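Local coordinates for putative type VI secretion protein (Escherichia coli, PDB 4HH5) that probably hydrolyses ATP to serve type VI secretion, and is represented here by its mostly helical N-terminal domain, at residues Gly25-Cys30 and Ala36-Glu41; Arg60-Asp65 and Gln146-Leu151; Asn95-Gln100 and Pro126-Cys131; His117-Leu122 and Trp135-Leu140. All coordinates share one frame; numbering follows the deposited sequence.

Contact 1 (Gly25-Cys30 and Ala36-Glu41)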
loop_
_atom_site.group_PDB
_atom_site.type_symbol
_atom_site.label_atom_id
_atom_site.label_comp_id
_atom_site.label_asym_id
_atom_site.label_seq_id
_atom_site.Cartn_x
_atom_site.Cartn_y
_atom_site.Cartn_z
ATOM N N GLY A 25 -9.377 1.326 6.499
ATOM C CA GLY A 25 -9.094 2.637 7.087
ATOM C C GLY A 25 -9.079 3.742 6.038
ATOM O O GLY A 25 -9.637 4.822 6.261
ATOM N N ALA A 26 -8.467 3.460 4.858
ATOM C CA ALA A 26 -8.407 4.390 3.724
ATOM C C ALA A 26 -9.822 4.667 3.171
ATOM O O ALA A 26 -10.142 5.826 2.875
ATOM C CB ALA A 26 -7.505 3.836 2.628
ATOM N N ALA A 27 -10.666 3.609 3.064
ATOM C CA ALA A 27 -12.060 3.704 2.607
ATOM C C ALA A 27 -12.877 4.535 3.606
ATOM O O ALA A 27 -13.677 5.369 3.181
ATOM C CB ALA A 27 -12.671 2.314 2.457
ATOM N N SER A 28 -12.652 4.330 4.931
ATOM C CA SER A 28 -13.330 5.093 5.992
ATOM C C SER A 28 -12.941 6.568 5.939
ATOM O O SER A 28 -13.817 7.428 6.042
ATOM C CB SER A 28 -13.019 4.519 7.371
ATOM O OG SER A 28 -13.606 3.237 7.508
ATOM N N LEU A 29 -11.638 6.859 5.730
ATOM C CA LEU A 29 -11.125 8.225 5.627
ATOM C C LEU A 29 -11.740 8.951 4.418
ATOM O O LEU A 29 -12.180 10.094 4.556
ATOM C CB LEU A 29 -9.586 8.218 5.595
ATOM C CG LEU A 29 -8.851 9.502 5.175
ATOM C CD1 LEU A 29 -8.925 10.581 6.260
ATOM C CD2 LEU A 29 -7.402 9.195 4.849
ATOM N N CYS A 30 -11.837 8.261 3.264
ATOM C CA CYS A 30 -12.468 8.789 2.047
ATOM C C CYS A 30 -13.923 9.148 2.291
ATOM O O CYS A 30 -14.373 10.190 1.815
ATOM C CB CYS A 30 -12.339 7.796 0.900
ATOM S SG CYS A 30 -10.707 7.760 0.138
ATOM N N ALA A 36 -14.746 10.543 -3.805
ATOM C CA ALA A 36 -15.178 9.456 -4.680
ATOM C C ALA A 36 -14.206 8.292 -4.780
ATOM O O ALA A 36 -14.652 7.152 -4.896
ATOM C CB ALA A 36 -15.499 9.983 -6.073
ATOM N N GLU A 37 -12.888 8.561 -4.797
ATOM C CA GLU A 37 -11.928 7.478 -5.018
ATOM C C GLU A 37 -10.874 7.213 -3.949
ATOM O O GLU A 37 -10.242 8.137 -3.451
ATOM C CB GLU A 37 -11.301 7.579 -6.418
ATOM C CG GLU A 37 -12.339 7.494 -7.555
ATOM C CD GLU A 37 -11.788 7.482 -8.962
ATOM O OE1 GLU A 37 -12.423 6.954 -9.880
ATOM O OE2 GLU A 37 -10.627 8.092 -9.185
ATOM N N ILE A 38 -10.659 5.924 -3.639
ATOM C CA ILE A 38 -9.642 5.480 -2.684
ATOM C C ILE A 38 -8.364 5.317 -3.509
ATOM O O ILE A 38 -8.306 4.467 -4.402
ATOM C CB ILE A 38 -10.046 4.171 -1.935
ATOM C CG1 ILE A 38 -11.437 4.298 -1.282
ATOM C CG2 ILE A 38 -8.982 3.789 -0.896
ATOM C CD1 ILE A 38 -12.231 3.026 -1.191
ATOM N N THR A 39 -7.369 6.175 -3.244
ATOM C CA THR A 39 -6.109 6.189 -3.984
ATOM C C THR A 39 -4.981 5.448 -3.231
ATOM O O THR A 39 -5.109 5.249 -2.014
ATOM C CB THR A 39 -5.678 7.640 -4.228
ATOM O OG1 THR A 39 -5.266 8.191 -2.981
ATOM C CG2 THR A 39 -6.763 8.497 -4.897
ATOM N N PRO A 40 -3.837 5.108 -3.900
ATOM C CA PRO A 40 -2.719 4.486 -3.164
ATOM C C PRO A 40 -2.187 5.398 -2.066
ATOM O O PRO A 40 -1.708 4.888 -1.069
ATOM C CB PRO A 40 -1.659 4.240 -4.248
ATOM C CG PRO A 40 -2.401 4.272 -5.537
ATOM C CD PRO A 40 -3.499 5.267 -5.331
ATOM N N GLU A 41 -2.313 6.741 -2.224
ATOM C CA GLU A 41 -1.883 7.701 -1.200
ATOM C C GLU A 41 -2.718 7.534 0.071
ATOM O O GLU A 41 -2.146 7.569 1.164
ATOM C CB GLU A 41 -1.937 9.154 -1.703
ATOM C CG GLU A 41 -0.891 9.498 -2.752
ATOM C CD GLU A 41 -1.241 9.180 -4.194
ATOM O OE1 GLU A 41 -2.256 8.491 -4.449
ATOM O OE2 GLU A 41 -0.490 9.641 -5.079
#
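Ile-38 faces helix 17-32 and meets it with each arm of its branched side chain. Methyl CG2 lies against CB of Ala-26 at 3.8 Å. The longer branch reaches across the helix surface: CD1 rests on CB of Ala-27 at 3.7 Å, and CG1 passes SG of Cys-30 at 3.8 Å. The first torsion of Ile-38 (chi1 -53°) puts CG1 beside the backbone N and CG2 anti to it. This splits the two arms between the two alanines.

Cys-30 points at the strand from one turn further along the helix. Its SG is turned back beside its own backbone N (chi1 -77°). From there it comes over the backbone of the second segment, 3.6 Å from O of Glu-37 and 3.8 Å from CA of Ile-38. The two small alanine methyls let the chains come close, with the CA atoms of Ala-27 and Ile-38 6.1 Å apart.

Strand 37-38 is held by backbone bonds of Ile-38 to Gln-89 and Ala-91, and Leu-94 of helix 92-107 also touches the Ile-38 side chain. Thr-39 then serves as N-cap of helix 40-50. The contact joins helix 17-32 to the short two-stranded parallel sheet, 37-38 with 89-90, in this Clp N-terminal domain.

Contact 2 (Arg60-Asp65 and Gln146-Leu151)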
loop_
_atom_site.group_PDB
_atom_site.type_symbol
_atom_site.label_atom_id
_atom_site.label_comp_id
_atom_site.label_asym_id
_atom_site.label_seq_id
_atom_site.Cartn_x
_atom_site.Cartn_y
_atom_site.Cartn_z
ATOM N N ARG A 60 12.950 2.577 9.060
ATOM C CA ARG A 60 13.859 2.541 10.204
ATOM C C ARG A 60 15.251 2.053 9.765
ATOM O O ARG A 60 16.254 2.692 10.093
ATOM C CB ARG A 60 13.276 1.658 11.332
ATOM C CG ARG A 60 14.211 1.519 12.539
ATOM C CD ARG A 60 13.545 0.929 13.765
ATOM N NE ARG A 60 13.235 -0.493 13.599
ATOM C CZ ARG A 60 12.005 -0.980 13.461
ATOM N NH1 ARG A 60 10.954 -0.166 13.481
ATOM N NH2 ARG A 60 11.815 -2.284 13.313
ATOM N N ARG A 61 15.310 0.948 9.003
ATOM C CA ARG A 61 16.581 0.394 8.526
ATOM C C ARG A 61 17.383 1.373 7.634
ATOM O O ARG A 61 18.611 1.464 7.762
ATOM C CB ARG A 61 16.341 -0.917 7.766
ATOM C CG ARG A 61 17.633 -1.617 7.367
ATOM C CD ARG A 61 17.760 -2.938 8.077
ATOM N NE ARG A 61 19.143 -3.381 8.254
ATOM C CZ ARG A 61 19.894 -3.917 7.297
ATOM N NH1 ARG A 61 21.133 -4.305 7.557
ATOM N NH2 ARG A 61 19.414 -4.051 6.065
ATOM N N TYR A 62 16.693 2.048 6.707
ATOM C CA TYR A 62 17.316 2.951 5.736
ATOM C C TYR A 62 17.256 4.428 6.096
ATOM O O TYR A 62 17.572 5.278 5.270
ATOM C CB TYR A 62 16.830 2.639 4.317
ATOM C CG TYR A 62 17.271 1.255 3.906
ATOM C CD1 TYR A 62 18.590 1.005 3.533
ATOM C CD2 TYR A 62 16.406 0.170 4.007
ATOM C CE1 TYR A 62 19.023 -0.281 3.226
ATOM C CE2 TYR A 62 16.830 -1.124 3.704
ATOM C CZ TYR A 62 18.142 -1.346 3.323
ATOM O OH TYR A 62 18.563 -2.617 3.022
ATOM N N ASP A 63 16.897 4.716 7.351
ATOM C CA ASP A 63 16.837 6.049 7.938
ATOM C C ASP A 63 16.068 7.076 7.110
ATOM O O ASP A 63 16.553 8.180 6.857
ATOM C CB ASP A 63 18.243 6.540 8.338
ATOM C CG ASP A 63 18.212 7.600 9.418
ATOM O OD1 ASP A 63 17.425 7.441 10.386
ATOM O OD2 ASP A 63 18.957 8.593 9.293
ATOM N N TRP A 64 14.869 6.697 6.674
ATOM C CA TRP A 64 14.002 7.604 5.936
ATOM C C TRP A 64 13.479 8.644 6.908
ATOM O O TRP A 64 13.270 8.340 8.089
ATOM C CB TRP A 64 12.800 6.855 5.349
ATOM C CG TRP A 64 13.110 5.815 4.313
ATOM C CD1 TRP A 64 14.323 5.537 3.747
ATOM C CD2 TRP A 64 12.172 4.935 3.699
ATOM N NE1 TRP A 64 14.196 4.524 2.831
ATOM C CE2 TRP A 64 12.885 4.125 2.789
ATOM C CE3 TRP A 64 10.790 4.710 3.868
ATOM C CZ2 TRP A 64 12.267 3.119 2.038
ATOM C CZ3 TRP A 64 10.185 3.699 3.140
ATOM C CH2 TRP A 64 10.914 2.938 2.215
ATOM N N ASP A 65 13.278 9.875 6.422
ATOM C CA ASP A 65 12.672 10.901 7.258
ATOM C C ASP A 65 11.163 10.610 7.151
ATOM O O ASP A 65 10.516 11.033 6.196
ATOM C CB ASP A 65 13.039 12.316 6.761
ATOM C CG ASP A 65 12.396 13.458 7.543
ATOM O OD1 ASP A 65 11.555 13.182 8.430
ATOM O OD2 ASP A 65 12.685 14.615 7.229
ATOM N N GLN A 146 13.395 -8.220 -2.065
ATOM C CA GLN A 146 13.372 -9.683 -2.029
ATOM C C GLN A 146 14.454 -10.204 -1.070
ATOM O O GLN A 146 14.175 -11.064 -0.235
ATOM C CB GLN A 146 13.630 -10.203 -3.447
ATOM C CG GLN A 146 12.991 -11.530 -3.759
ATOM C CD GLN A 146 13.480 -11.996 -5.101
ATOM O OE1 GLN A 146 13.027 -11.532 -6.153
ATOM N NE2 GLN A 146 14.478 -12.859 -5.084
ATOM N N ARG A 147 15.676 -9.638 -1.165
ATOM C CA ARG A 147 16.825 -9.992 -0.329
ATOM C C ARG A 147 16.591 -9.642 1.134
ATOM O O ARG A 147 17.170 -10.291 2.003
ATOM C CB ARG A 147 18.101 -9.295 -0.827
ATOM C CG ARG A 147 18.601 -9.815 -2.176
ATOM C CD ARG A 147 19.582 -8.850 -2.831
ATOM N NE ARG A 147 20.804 -8.675 -2.040
ATOM C CZ ARG A 147 21.691 -7.703 -2.234
ATOM N NH1 ARG A 147 21.504 -6.808 -3.196
ATOM N NH2 ARG A 147 22.772 -7.622 -1.469
ATOM N N LEU A 148 15.753 -8.607 1.397
ATOM C CA LEU A 148 15.402 -8.138 2.745
ATOM C C LEU A 148 14.312 -8.953 3.463
ATOM O O LEU A 148 14.015 -8.658 4.621
ATOM C CB LEU A 148 15.039 -6.640 2.726
ATOM C CG LEU A 148 16.240 -5.693 2.568
ATOM C CD1 LEU A 148 15.791 -4.337 2.074
ATOM C CD2 LEU A 148 17.032 -5.573 3.873
ATOM N N SER A 149 13.741 -9.986 2.807
ATOM C CA SER A 149 12.716 -10.854 3.418
ATOM C C SER A 149 13.107 -11.378 4.837
ATOM O O SER A 149 12.273 -11.255 5.725
ATOM C CB SER A 149 12.356 -12.016 2.495
ATOM O OG SER A 149 11.958 -11.546 1.217
ATOM N N PRO A 150 14.347 -11.886 5.116
ATOM C CA PRO A 150 14.666 -12.329 6.497
ATOM C C PRO A 150 14.549 -11.233 7.555
ATOM O O PRO A 150 14.133 -11.520 8.676
ATOM C CB PRO A 150 16.120 -12.815 6.391
ATOM C CG PRO A 150 16.308 -13.133 4.957
ATOM C CD PRO A 150 15.493 -12.126 4.216
ATOM N N LEU A 151 14.914 -9.989 7.210
ATOM C CA LEU A 151 14.828 -8.864 8.141
ATOM C C LEU A 151 13.364 -8.492 8.392
ATOM O O LEU A 151 12.966 -8.299 9.547
ATOM C CB LEU A 151 15.609 -7.650 7.618
ATOM C CG LEU A 151 15.570 -6.446 8.546
ATOM C CD1 LEU A 151 16.848 -6.325 9.345
ATOM C CD2 LEU A 151 15.173 -5.197 7.802
#
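Tyr-62 pushes the hydroxyl end of its ring into the fork of Leu-148. Its OH is 3.4 Å from both CD1 and CD2 of that leucine. CE2 of the ring also lies 3.7 Å from Leu-148 CD1. The two side chains approach from opposite directions.

Arg-61 runs next to the tyrosine, with its CG 3.8 Å above one face of the Tyr-62 ring, toward the rim. Its chain bends at chi2 (115°). The aliphatic CD of Arg-61 sits against CD2 of Leu-151 at 3.4 Å, and the guanidinium NH2 goes on to CD2 of Leu-148 at 3.6 Å. The charged end thus borders the apolar patch.

The break between helices 142-147 and 149-155 falls at Leu-148. Ser-149 braces it: its OG binds O of Gln-146 at 2.7 Å, and its backbone N reaches the same oxygen from the same face. Leu-148 and Leu-151 also touch Leu-58 and Val-57 of helix 54-61, while Arg-60 bonds to Gln-155. This is surface packing in the Clp N-terminal domain, between the C-terminal end of helix 54-61 and the bend joining its last two helices.

Contact 3 (Asn95-Gln100 and Pro126-Cys131)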
loop_
_atom_site.group_PDB
_atom_site.type_symbol
_atom_site.label_atom_id
_atom_site.label_comp_id
_atom_site.label_asym_id
_atom_site.label_seq_id
_atom_site.Cartn_x
_atom_site.Cartn_y
_atom_site.Cartn_z
ATOM N N ASN A 95 -6.517 -0.205 -8.199
ATOM C CA ASN A 95 -6.800 -1.523 -8.791
ATOM C C ASN A 95 -5.537 -2.039 -9.486
ATOM O O ASN A 95 -5.218 -3.214 -9.363
ATOM C CB ASN A 95 -7.958 -1.447 -9.801
ATOM C CG ASN A 95 -9.317 -1.203 -9.192
ATOM O OD1 ASN A 95 -9.695 -1.807 -8.187
ATOM N ND2 ASN A 95 -10.106 -0.346 -9.826
ATOM N N ALA A 96 -4.804 -1.142 -10.180
ATOM C CA ALA A 96 -3.540 -1.441 -10.862
ATOM C C ALA A 96 -2.442 -1.818 -9.849
ATOM O O ALA A 96 -1.753 -2.809 -10.066
ATOM C CB ALA A 96 -3.098 -0.251 -11.694
ATOM N N LEU A 97 -2.303 -1.052 -8.737
ATOM C CA LEU A 97 -1.314 -1.331 -7.683
ATOM C C LEU A 97 -1.589 -2.689 -7.025
ATOM O O LEU A 97 -0.664 -3.470 -6.839
ATOM C CB LEU A 97 -1.272 -0.204 -6.624
ATOM C CG LEU A 97 -0.386 -0.449 -5.375
ATOM C CD1 LEU A 97 1.102 -0.345 -5.715
ATOM C CD2 LEU A 97 -0.730 0.527 -4.261
ATOM N N LEU A 98 -2.862 -2.972 -6.721
ATOM C CA LEU A 98 -3.312 -4.219 -6.091
ATOM C C LEU A 98 -2.958 -5.431 -6.955
ATOM O O LEU A 98 -2.404 -6.399 -6.459
ATOM C CB LEU A 98 -4.840 -4.153 -5.922
ATOM C CG LEU A 98 -5.555 -4.868 -4.762
ATOM C CD1 LEU A 98 -4.622 -5.683 -3.859
ATOM C CD2 LEU A 98 -6.351 -3.879 -3.962
ATOM N N LYS A 99 -3.303 -5.363 -8.235
ATOM C CA LYS A 99 -3.081 -6.397 -9.246
ATOM C C LYS A 99 -1.585 -6.646 -9.466
ATOM O O LYS A 99 -1.159 -7.799 -9.501
ATOM C CB LYS A 99 -3.839 -5.968 -10.520
ATOM C CG LYS A 99 -3.374 -6.473 -11.859
ATOM C CD LYS A 99 -4.316 -5.951 -12.932
ATOM C CE LYS A 99 -3.743 -6.038 -14.321
ATOM N NZ LYS A 99 -4.660 -5.425 -15.319
ATOM N N GLN A 100 -0.792 -5.569 -9.571
ATOM C CA GLN A 100 0.656 -5.693 -9.748
ATOM C C GLN A 100 1.358 -6.236 -8.515
ATOM O O GLN A 100 2.297 -7.025 -8.651
ATOM C CB GLN A 100 1.266 -4.384 -10.236
ATOM C CG GLN A 100 0.940 -4.176 -11.727
ATOM C CD GLN A 100 1.513 -2.925 -12.320
ATOM O OE1 GLN A 100 1.764 -1.936 -11.628
ATOM N NE2 GLN A 100 1.726 -2.942 -13.631
ATOM N N PRO A 126 6.482 3.700 -10.750
ATOM C CA PRO A 126 6.392 4.892 -9.879
ATOM C C PRO A 126 5.231 5.852 -10.110
ATOM O O PRO A 126 4.815 6.528 -9.168
ATOM C CB PRO A 126 7.763 5.564 -10.018
ATOM C CG PRO A 126 8.336 5.025 -11.272
ATOM C CD PRO A 126 7.791 3.638 -11.434
ATOM N N HIS A 127 4.665 5.862 -11.322
ATOM C CA HIS A 127 3.541 6.739 -11.650
ATOM C C HIS A 127 2.187 6.368 -11.043
ATOM O O HIS A 127 1.230 7.128 -11.196
ATOM C CB HIS A 127 3.478 7.050 -13.148
ATOM C CG HIS A 127 4.652 7.842 -13.634
ATOM N ND1 HIS A 127 5.256 7.563 -14.848
ATOM C CD2 HIS A 127 5.307 8.874 -13.046
ATOM C CE1 HIS A 127 6.239 8.442 -14.969
ATOM N NE2 HIS A 127 6.318 9.241 -13.902
ATOM N N LEU A 128 2.122 5.251 -10.277
ATOM C CA LEU A 128 0.907 4.854 -9.554
ATOM C C LEU A 128 0.618 5.849 -8.410
ATOM O O LEU A 128 -0.502 5.899 -7.903
ATOM C CB LEU A 128 1.018 3.426 -9.009
ATOM C CG LEU A 128 0.951 2.290 -10.034
ATOM C CD1 LEU A 128 1.290 0.978 -9.390
ATOM C CD2 LEU A 128 -0.425 2.212 -10.715
ATOM N N VAL A 129 1.638 6.621 -8.006
ATOM C CA VAL A 129 1.512 7.682 -7.001
ATOM C C VAL A 129 1.825 9.027 -7.654
ATOM O O VAL A 129 2.675 9.092 -8.541
ATOM C CB VAL A 129 2.331 7.474 -5.695
ATOM C CG1 VAL A 129 1.736 6.369 -4.824
ATOM C CG2 VAL A 129 3.821 7.239 -5.966
ATOM N N ARG A 130 1.131 10.084 -7.218
ATOM C CA ARG A 130 1.349 11.455 -7.673
ATOM C C ARG A 130 1.558 12.325 -6.426
ATOM O O ARG A 130 0.813 13.275 -6.174
ATOM C CB ARG A 130 0.160 11.938 -8.496
ATOM N N CYS A 131 2.561 11.947 -5.616
ATOM C CA CYS A 131 2.925 12.633 -4.383
ATOM C C CYS A 131 4.451 12.637 -4.274
ATOM O O CYS A 131 5.051 11.595 -4.011
ATOM C CB CYS A 131 2.261 11.973 -3.174
ATOM S SG CYS A 131 2.678 12.745 -1.591
#
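Leu-128 carries this contact alone for its segment, and both its methyls are used. CD2 meets CB of Ala-96 at 3.8 Å. CD1 lies over the next part of helix 92-107, 3.9 Å from both CA and CD1 of Leu-97, and it also comes within 3.7 Å of OE1 of Gln-100. The three partners stand at positions i, i+1 and i+4 of one helical face. The leucine therefore wedges against a single turn.

Its first torsion (chi1 -72°) sets CG beside the backbone N, and the fork opens onto Ala-96 with one methyl and onto Leu-97 and Gln-100 with the other. Leu-97 has CG anti to its own N (chi1 173°), and its CD1 methyl ends beside CD1 of Leu-128.

The second shell holds these groups in place. Gln-100 keeps an extended chain beyond CG, and its OE1 accepts a hydrogen bond from ND2 of Asn-125, just before the second segment. Leu-128 also packs on Leu-122, and Leu-97 on Ala-121, both in helix 115-124. Further along, N of Arg-130 bonds to OE2 of Glu-41.

The contact fastens the 3-10 turn after helix 115-124 back onto helix 92-107. Its chemistry is nearly all apolar. The one polar atom touching Leu-128, OE1 of Gln-100, has its hydrogen-bond partner in Asn-125, so the methyl need not leave it unsatisfied.

Contact 4 (His117-Leu122 and Trp135-Leu140)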
loop_
_atom_site.group_PDB
_atom_site.type_symbol
_atom_site.label_atom_id
_atom_site.label_comp_id
_atom_site.label_asym_id
_atom_site.label_seq_id
_atom_site.Cartn_x
_atom_site.Cartn_y
_atom_site.Cartn_z
ATOM N N HIS A 117 5.104 -6.007 -0.994
ATOM C CA HIS A 117 4.686 -6.322 -2.372
ATOM C C HIS A 117 4.076 -5.097 -3.024
ATOM O O HIS A 117 4.278 -4.882 -4.216
ATOM C CB HIS A 117 3.716 -7.517 -2.427
ATOM C CG HIS A 117 4.283 -8.767 -1.824
ATOM N ND1 HIS A 117 3.533 -9.560 -0.979
ATOM C CD2 HIS A 117 5.511 -9.320 -1.971
ATOM C CE1 HIS A 117 4.322 -10.568 -0.638
ATOM N NE2 HIS A 117 5.529 -10.454 -1.198
ATOM N N LEU A 118 3.359 -4.276 -2.236
ATOM C CA LEU A 118 2.801 -3.006 -2.712
ATOM C C LEU A 118 3.981 -2.081 -3.013
ATOM O O LEU A 118 3.951 -1.358 -4.003
ATOM C CB LEU A 118 1.895 -2.353 -1.648
ATOM C CG LEU A 118 0.691 -3.182 -1.141
ATOM C CD1 LEU A 118 0.014 -2.492 0.047
ATOM C CD2 LEU A 118 -0.336 -3.395 -2.237
ATOM N N LEU A 119 5.049 -2.149 -2.181
ATOM C CA LEU A 119 6.245 -1.339 -2.387
ATOM C C LEU A 119 6.997 -1.793 -3.633
ATOM O O LEU A 119 7.420 -0.954 -4.429
ATOM C CB LEU A 119 7.152 -1.334 -1.146
ATOM C CG LEU A 119 8.310 -0.354 -1.192
ATOM C CD1 LEU A 119 7.816 1.090 -1.252
ATOM C CD2 LEU A 119 9.208 -0.544 -0.008
ATOM N N GLY A 120 7.091 -3.109 -3.823
ATOM C CA GLY A 120 7.721 -3.701 -4.997
ATOM C C GLY A 120 7.021 -3.298 -6.276
ATOM O O GLY A 120 7.673 -2.946 -7.266
ATOM N N ALA A 121 5.677 -3.296 -6.242
ATOM C CA ALA A 121 4.846 -2.880 -7.367
ATOM C C ALA A 121 5.083 -1.387 -7.671
ATOM O O ALA A 121 5.315 -1.029 -8.825
ATOM C CB ALA A 121 3.380 -3.138 -7.058
ATOM N N LEU A 122 5.110 -0.549 -6.622
ATOM C CA LEU A 122 5.335 0.896 -6.705
ATOM C C LEU A 122 6.697 1.292 -7.285
ATOM O O LEU A 122 6.764 2.205 -8.109
ATOM C CB LEU A 122 5.130 1.555 -5.334
ATOM C CG LEU A 122 4.949 3.066 -5.349
ATOM C CD1 LEU A 122 3.591 3.445 -5.953
ATOM C CD2 LEU A 122 5.118 3.649 -3.950
ATOM N N TRP A 135 9.239 9.955 -2.538
ATOM C CA TRP A 135 10.517 9.572 -3.158
ATOM C C TRP A 135 11.342 8.501 -2.385
ATOM O O TRP A 135 11.926 7.654 -3.070
ATOM C CB TRP A 135 11.366 10.806 -3.558
ATOM C CG TRP A 135 11.892 11.586 -2.394
ATOM C CD1 TRP A 135 11.347 12.704 -1.841
ATOM C CD2 TRP A 135 13.072 11.292 -1.630
ATOM N NE1 TRP A 135 12.103 13.120 -0.767
ATOM C CE2 TRP A 135 13.157 12.257 -0.602
ATOM C CE3 TRP A 135 14.038 10.263 -1.678
ATOM C CZ2 TRP A 135 14.174 12.240 0.358
ATOM C CZ3 TRP A 135 15.033 10.235 -0.711
ATOM C CH2 TRP A 135 15.098 11.215 0.288
ATOM N N PRO A 136 11.385 8.439 -1.009
ATOM C CA PRO A 136 12.181 7.370 -0.348
ATOM C C PRO A 136 11.708 5.949 -0.654
ATOM O O PRO A 136 12.517 5.023 -0.702
ATOM C CB PRO A 136 12.032 7.682 1.151
ATOM C CG PRO A 136 11.676 9.157 1.198
ATOM C CD PRO A 136 10.774 9.329 0.008
ATOM N N LEU A 137 10.396 5.788 -0.883
ATOM C CA LEU A 137 9.757 4.510 -1.209
ATOM C C LEU A 137 10.248 3.974 -2.572
ATOM O O LEU A 137 10.161 2.779 -2.820
ATOM C CB LEU A 137 8.223 4.701 -1.213
ATOM C CG LEU A 137 7.510 4.715 0.163
ATOM C CD1 LEU A 137 7.738 6.017 0.921
ATOM C CD2 LEU A 137 6.023 4.513 0.003
ATOM N N LEU A 138 10.780 4.854 -3.434
ATOM C CA LEU A 138 11.295 4.503 -4.766
ATOM C C LEU A 138 12.805 4.205 -4.786
ATOM O O LEU A 138 13.355 3.917 -5.854
ATOM C CB LEU A 138 10.949 5.619 -5.780
ATOM C CG LEU A 138 9.480 6.080 -5.847
ATOM C CD1 LEU A 138 9.312 7.215 -6.842
ATOM C CD2 LEU A 138 8.536 4.922 -6.194
ATOM N N THR A 139 13.474 4.270 -3.617
ATOM C CA THR A 139 14.929 4.074 -3.509
ATOM C C THR A 139 15.407 2.629 -3.546
ATOM O O THR A 139 16.529 2.385 -3.984
ATOM C CB THR A 139 15.557 4.877 -2.352
ATOM O OG1 THR A 139 15.041 4.405 -1.109
ATOM C CG2 THR A 139 15.364 6.386 -2.497
ATOM N N LEU A 140 14.590 1.679 -3.066
ATOM C CA LEU A 140 14.960 0.262 -3.062
ATOM C C LEU A 140 14.395 -0.414 -4.302
ATOM O O LEU A 140 13.279 -0.114 -4.705
ATOM C CB LEU A 140 14.444 -0.450 -1.788
ATOM C CG LEU A 140 14.926 0.095 -0.433
ATOM C CD1 LEU A 140 13.987 -0.315 0.682
ATOM C CD2 LEU A 140 16.357 -0.346 -0.127
#
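The carbonyl oxygen of Pro-136, one residue before the Leu-137 that packs on Leu-119, is gripped twice by Thr-139. The hydroxyl OG1 donates to it at 2.6 Å, in the carbonyl plane and on a lone pair, with an angle of 144° at the oxygen. The backbone N of Thr-139 binds the same atom at 3.2 Å. These bonds tighten the end of a 3-10 segment that runs through 135-138 and lies against helix 115-124 in the core of this mostly helical Clp N-terminal domain.

Two leucines of the turn meet two of the helix, one turn apart. Leu-137 points at the helix, and its CB touches CD1 of Leu-119 at 3.6 Å, the side chains crossing at about a right angle. Its CD2 goes on to meet CD2 of Leu-122 at 4.1 Å. Leu-138 also crosses Leu-122 nearly at a right angle, bringing CD2 to 4.1 Å from CG and 3.8 Å from the backbone O of that residue.

Leu-119 and Leu-122 both set CG anti to the backbone N (chi1 -171° and -164°), and both send a methyl to Leu-137. Helices 40-50 and 54-61 add Leu-44 against Leu-137 and Leu-58 against Leu-119. Past the turn, O of Leu-140 bonds to OG1 of Thr-123. The carbonyl O of Leu-137 is buried without a polar partner, and methyl CD1 of Leu-119 lies 3.3 Å from it.

From the N terminus, contact 1 comes first and closes a loop of only five residues, laying strand 37-38 on helix 17-32. Contact 2 opens next, at the end of helix 54-61, and closes 80 residues later near the C terminus. Contacts 3 and 4 both fall within that long loop. They cross: 95-100, 117-122, 126-131 and 135-140 alternate along the chain. Their packing is continuous, with Val-129 on Leu-122 and Pro-126 on Leu-138. Contact 1 joins contact 3 through Pro-40 and Glu-41. Contact 2 joins contact 4 through Trp-64 on Pro-136 and Leu-137. Contacts 1 and 2 lie 26 Å apart between centres, on opposite sides of the chain's centre.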